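Golgi autoantigen, golgin subfamily A member 4 (PDB 1UPT) binds a small GTPase through its GRIP domain and takes part in vesicular trafficking at the Golgi, including endosome-to-Golgi transport. Local coordinates at residues E6-Y17 with M26-L34. Sequence-based numbering, arbitrary orientation.
Sequences EFEYLRKVLFEY and MAKVITTVL
I30 reaches across to helix 5-18 with the end of its chain, its CD1 meeting the Y17 ring obliquely in an off-centre CH-pi contact, 4.3 Å from the centroid and 30° off the ring normal. The I30 and L14 side chains cross at about a right angle, with I30 CD1 3.5 Å from L14 CD2. One bond back, I30 CG1 packs equally close to CG1 of V13, the two side chains sliding past each other in opposite senses. V13 holds this branch anti to its own backbone N (chi1 166°), where it also meets V29 CG1 at 3.8 Å. V29 CG1 in turn comes up against the edge of the Y9 ring, nearly in its plane, 3.6 Å from Y9 CE2. Toward the end of helix 23-33, V33 is divided between two partners: CG1 lies against L10 CD2, and CG2 approaches the Y9 ring obliquely. L10 CD1 then reaches L34, the first residue beyond the helix. Near the connecting turn, selenomethionine M26 packs its CB 3.7 Å from Y17 CB; bends at chi2 and chi3 fold its SE back along the first helix to V13 CG1, 4.0 Å away. The interface is therefore almost wholly apolar, while the hydroxyl of Y9 is hydrogen-bonded to an aromatic residue's side chain in the chain of another protein. L14 packs on L34 of the second subunit, and L34 on its L14; helix 38-57 packs on Y17 and A27. With segment axes 9.5 Å apart and N-to-C directions differing by 147°, the pair forms the antiparallel helical hairpin that opens the three-helix GRIP domain.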
loop_
_atom_site.group_PDB
_atom_site.type_symbol
_atom_site.label_atom_id
_atom_site.label_comp_id
_atom_site.label_asym_id
_atom_site.label_seq_id
_atom_site.Cartn_x
_atom_site.Cartn_y
_atom_site.Cartn_z
ATOM N N GLU B 6 -5.332 7.909 -4.026
ATOM C CA GLU B 6 -4.978 6.534 -3.716
ATOM C C GLU B 6 -4.478 6.371 -2.283
ATOM O O GLU B 6 -4.612 5.290 -1.710
ATOM C CB GLU B 6 -3.968 6.008 -4.733
ATOM C CG GLU B 6 -4.607 5.628 -6.074
ATOM C CD GLU B 6 -4.281 6.587 -7.212
ATOM O OE1 GLU B 6 -3.999 7.788 -6.947
ATOM O OE2 GLU B 6 -4.307 6.118 -8.378
ATOM N N PHE B 7 -3.931 7.430 -1.697
ATOM C CA PHE B 7 -3.395 7.350 -0.333
ATOM C C PHE B 7 -4.462 7.155 0.699
ATOM O O PHE B 7 -4.300 6.354 1.611
ATOM C CB PHE B 7 -2.613 8.606 0.037
ATOM C CG PHE B 7 -1.203 8.621 -0.461
ATOM C CD1 PHE B 7 -0.859 8.055 -1.682
ATOM C CD2 PHE B 7 -0.209 9.222 0.296
ATOM C CE1 PHE B 7 0.428 8.089 -2.137
ATOM C CE2 PHE B 7 1.105 9.260 -0.160
ATOM C CZ PHE B 7 1.418 8.694 -1.381
ATOM N N GLU B 8 -5.537 7.929 0.588
ATOM C CA GLU B 8 -6.691 7.756 1.456
ATOM C C GLU B 8 -7.285 6.353 1.303
ATOM O O GLU B 8 -7.600 5.683 2.279
ATOM C CB GLU B 8 -7.757 8.788 1.119
ATOM C CG GLU B 8 -8.831 8.933 2.188
ATOM C CD GLU B 8 -9.738 10.149 1.946
ATOM O OE1 GLU B 8 -9.395 11.032 1.100
ATOM O OE2 GLU B 8 -10.794 10.229 2.620
ATOM N N TYR B 9 -7.400 5.912 0.062
ATOM C CA TYR B 9 -7.962 4.598 -0.228
ATOM C C TYR B 9 -7.057 3.531 0.367
ATOM O O TYR B 9 -7.510 2.662 1.078
ATOM C CB TYR B 9 -8.109 4.416 -1.739
ATOM C CG TYR B 9 -8.943 3.228 -2.097
ATOM C CD1 TYR B 9 -10.287 3.360 -2.350
ATOM C CD2 TYR B 9 -8.395 1.973 -2.130
ATOM C CE1 TYR B 9 -11.075 2.257 -2.692
ATOM C CE2 TYR B 9 -9.177 0.854 -2.454
ATOM C CZ TYR B 9 -10.501 1.003 -2.714
ATOM O OH TYR B 9 -11.259 -0.083 -3.026
ATOM N N LEU B 10 -5.765 3.639 0.105
ATOM C CA LEU B 10 -4.771 2.676 0.585
ATOM C C LEU B 10 -4.673 2.595 2.097
ATOM O O LEU B 10 -4.396 1.519 2.619
ATOM C CB LEU B 10 -3.372 2.970 0.009
ATOM C CG LEU B 10 -2.940 2.353 -1.326
ATOM C CD1 LEU B 10 -1.496 2.656 -1.550
ATOM C CD2 LEU B 10 -3.136 0.845 -1.329
ATOM N N ARG B 11 -4.895 3.703 2.806
ATOM C CA ARG B 11 -4.874 3.698 4.274
ATOM C C ARG B 11 -6.015 2.906 4.881
ATOM O O ARG B 11 -5.823 2.169 5.847
ATOM C CB ARG B 11 -4.913 5.137 4.843
ATOM C CG ARG B 11 -3.582 5.868 4.819
ATOM C CD ARG B 11 -3.541 7.096 5.760
ATOM N NE ARG B 11 -4.462 8.139 5.303
ATOM C CZ ARG B 11 -4.174 9.089 4.423
ATOM N NH1 ARG B 11 -2.978 9.160 3.862
ATOM N NH2 ARG B 11 -5.110 9.968 4.079
ATOM N N LYS B 12 -7.204 3.063 4.320
ATOM C CA LYS B 12 -8.372 2.305 4.748
ATOM C C LYS B 12 -8.124 0.804 4.540
ATOM O O LYS B 12 -8.338 -0.009 5.434
ATOM C CB LYS B 12 -9.591 2.774 3.942
ATOM C CG LYS B 12 -10.825 1.896 4.078
ATOM C CD LYS B 12 -11.784 2.391 5.163
ATOM C CE LYS B 12 -12.589 1.229 5.730
ATOM N NZ LYS B 12 -13.448 1.667 6.842
ATOM N N VAL B 13 -7.629 0.471 3.359
ATOM C CA VAL B 13 -7.412 -0.916 2.965
ATOM C C VAL B 13 -6.230 -1.533 3.737
ATOM O O VAL B 13 -6.290 -2.670 4.199
ATOM C CB VAL B 13 -7.193 -0.953 1.449
ATOM C CG1 VAL B 13 -6.632 -2.254 1.004
ATOM C CG2 VAL B 13 -8.485 -0.629 0.749
ATOM N N LEU B 14 -5.166 -0.770 3.909
ATOM C CA LEU B 14 -3.982 -1.284 4.580
ATOM C C LEU B 14 -4.234 -1.420 6.054
ATOM O O LEU B 14 -3.668 -2.286 6.683
ATOM C CB LEU B 14 -2.755 -0.410 4.342
ATOM C CG LEU B 14 -2.001 -0.853 3.100
ATOM C CD1 LEU B 14 -1.120 0.241 2.642
ATOM C CD2 LEU B 14 -1.223 -2.148 3.344
ATOM N N PHE B 15 -5.099 -0.578 6.608
ATOM C CA PHE B 15 -5.376 -0.669 8.020
ATOM C C PHE B 15 -6.076 -1.984 8.314
ATOM O O PHE B 15 -5.650 -2.706 9.193
ATOM C CB PHE B 15 -6.183 0.526 8.534
ATOM C CG PHE B 15 -6.486 0.438 10.006
ATOM C CD1 PHE B 15 -5.459 0.487 10.940
ATOM C CD2 PHE B 15 -7.792 0.263 10.454
ATOM C CE1 PHE B 15 -5.721 0.370 12.294
ATOM C CE2 PHE B 15 -8.067 0.151 11.818
ATOM C CZ PHE B 15 -7.022 0.205 12.742
ATOM N N GLU B 16 -7.118 -2.304 7.549
ATOM C CA GLU B 16 -7.795 -3.604 7.693
ATOM C C GLU B 16 -6.824 -4.776 7.496
ATOM O O GLU B 16 -6.778 -5.688 8.302
ATOM C CB GLU B 16 -8.986 -3.735 6.736
ATOM C CG GLU B 16 -10.047 -2.650 6.879
ATOM C CD GLU B 16 -10.696 -2.692 8.246
ATOM O OE1 GLU B 16 -11.416 -3.673 8.505
ATOM O OE2 GLU B 16 -10.435 -1.792 9.073
ATOM N N TYR B 17 -6.008 -4.719 6.455
ATOM C CA TYR B 17 -5.052 -5.785 6.179
ATOM C C TYR B 17 -4.031 -6.007 7.306
ATOM O O TYR B 17 -3.802 -7.125 7.747
ATOM C CB TYR B 17 -4.319 -5.493 4.873
ATOM C CG TYR B 17 -3.294 -6.522 4.498
ATOM C CD1 TYR B 17 -3.657 -7.772 4.027
ATOM C CD2 TYR B 17 -1.944 -6.233 4.590
ATOM C CE1 TYR B 17 -2.694 -8.718 3.691
ATOM C CE2 TYR B 17 -0.988 -7.165 4.252
ATOM C CZ TYR B 17 -1.363 -8.402 3.818
ATOM O OH TYR B 17 -0.372 -9.286 3.476
HETATM N N MSE B 26 -8.312 -7.781 0.973
HETATM C CA MSE B 26 -7.415 -6.629 1.084
HETATM C C MSE B 26 -6.128 -6.843 0.279
HETATM O O MSE B 26 -5.626 -5.901 -0.325
HETATM C CB MSE B 26 -7.079 -6.301 2.538
HETATM C CG MSE B 26 -8.234 -5.870 3.478
HETATM SE SE MSE B 26 -9.400 -4.414 2.816
HETATM C CE MSE B 26 -10.740 -5.371 1.755
ATOM N N ALA B 27 -5.585 -8.067 0.263
ATOM C CA ALA B 27 -4.357 -8.315 -0.496
ATOM C C ALA B 27 -4.621 -8.150 -1.984
ATOM O O ALA B 27 -3.790 -7.597 -2.715
ATOM C CB ALA B 27 -3.799 -9.694 -0.246
ATOM N N LYS B 28 -5.773 -8.636 -2.444
ATOM C CA LYS B 28 -6.173 -8.362 -3.828
ATOM C C LYS B 28 -6.282 -6.856 -4.125
ATOM O O LYS B 28 -5.810 -6.367 -5.156
ATOM C CB LYS B 28 -7.507 -9.015 -4.154
ATOM C CG LYS B 28 -7.424 -10.515 -4.193
ATOM C CD LYS B 28 -8.799 -11.166 -4.182
ATOM C CE LYS B 28 -9.407 -11.218 -5.547
ATOM N NZ LYS B 28 -10.610 -12.135 -5.475
ATOM N N VAL B 29 -6.932 -6.126 -3.234
ATOM C CA VAL B 29 -7.096 -4.705 -3.456
ATOM C C VAL B 29 -5.723 -3.972 -3.511
ATOM O O VAL B 29 -5.488 -3.167 -4.390
ATOM C CB VAL B 29 -7.927 -4.037 -2.356
ATOM C CG1 VAL B 29 -7.971 -2.545 -2.578
ATOM C CG2 VAL B 29 -9.351 -4.593 -2.302
ATOM N N ILE B 30 -4.844 -4.264 -2.562
ATOM C CA ILE B 30 -3.572 -3.568 -2.449
ATOM C C ILE B 30 -2.739 -3.836 -3.692
ATOM O O ILE B 30 -2.175 -2.911 -4.252
ATOM C CB ILE B 30 -2.784 -4.008 -1.197
ATOM C CG1 ILE B 30 -3.484 -3.550 0.090
ATOM C CG2 ILE B 30 -1.361 -3.486 -1.256
ATOM C CD1 ILE B 30 -3.079 -4.354 1.338
ATOM N N THR B 31 -2.680 -5.093 -4.127
ATOM C CA THR B 31 -1.883 -5.427 -5.305
ATOM C C THR B 31 -2.437 -4.810 -6.613
ATOM O O THR B 31 -1.649 -4.530 -7.524
ATOM C CB THR B 31 -1.649 -6.933 -5.451
ATOM O OG1 THR B 31 -2.896 -7.636 -5.424
ATOM C CG2 THR B 31 -0.874 -7.468 -4.251
ATOM N N THR B 32 -3.748 -4.579 -6.671
ATOM C CA THR B 32 -4.391 -3.890 -7.803
ATOM C C THR B 32 -4.137 -2.382 -7.795
ATOM O O THR B 32 -3.713 -1.814 -8.816
ATOM C CB THR B 32 -5.908 -4.156 -7.791
ATOM O OG1 THR B 32 -6.157 -5.556 -7.971
ATOM C CG2 THR B 32 -6.642 -3.503 -8.997
ATOM N N VAL B 33 -4.382 -1.746 -6.656
ATOM C CA VAL B 33 -4.188 -0.298 -6.511
ATOM C C VAL B 33 -2.752 0.089 -6.886
ATOM O O VAL B 33 -2.540 1.062 -7.612
ATOM C CB VAL B 33 -4.491 0.209 -5.073
ATOM C CG1 VAL B 33 -4.043 1.677 -4.896
ATOM C CG2 VAL B 33 -5.965 0.056 -4.713
ATOM N N LEU B 34 -1.777 -0.680 -6.414
ATOM C CA LEU B 34 -0.364 -0.376 -6.629
ATOM C C LEU B 34 0.214 -1.008 -7.890
ATOM O O LEU B 34 1.406 -0.960 -8.104
ATOM C CB LEU B 34 0.449 -0.788 -5.393
ATOM C CG LEU B 34 0.268 0.125 -4.170
ATOM C CD1 LEU B 34 0.800 -0.560 -2.941
ATOM C CD2 LEU B 34 0.948 1.489 -4.369
#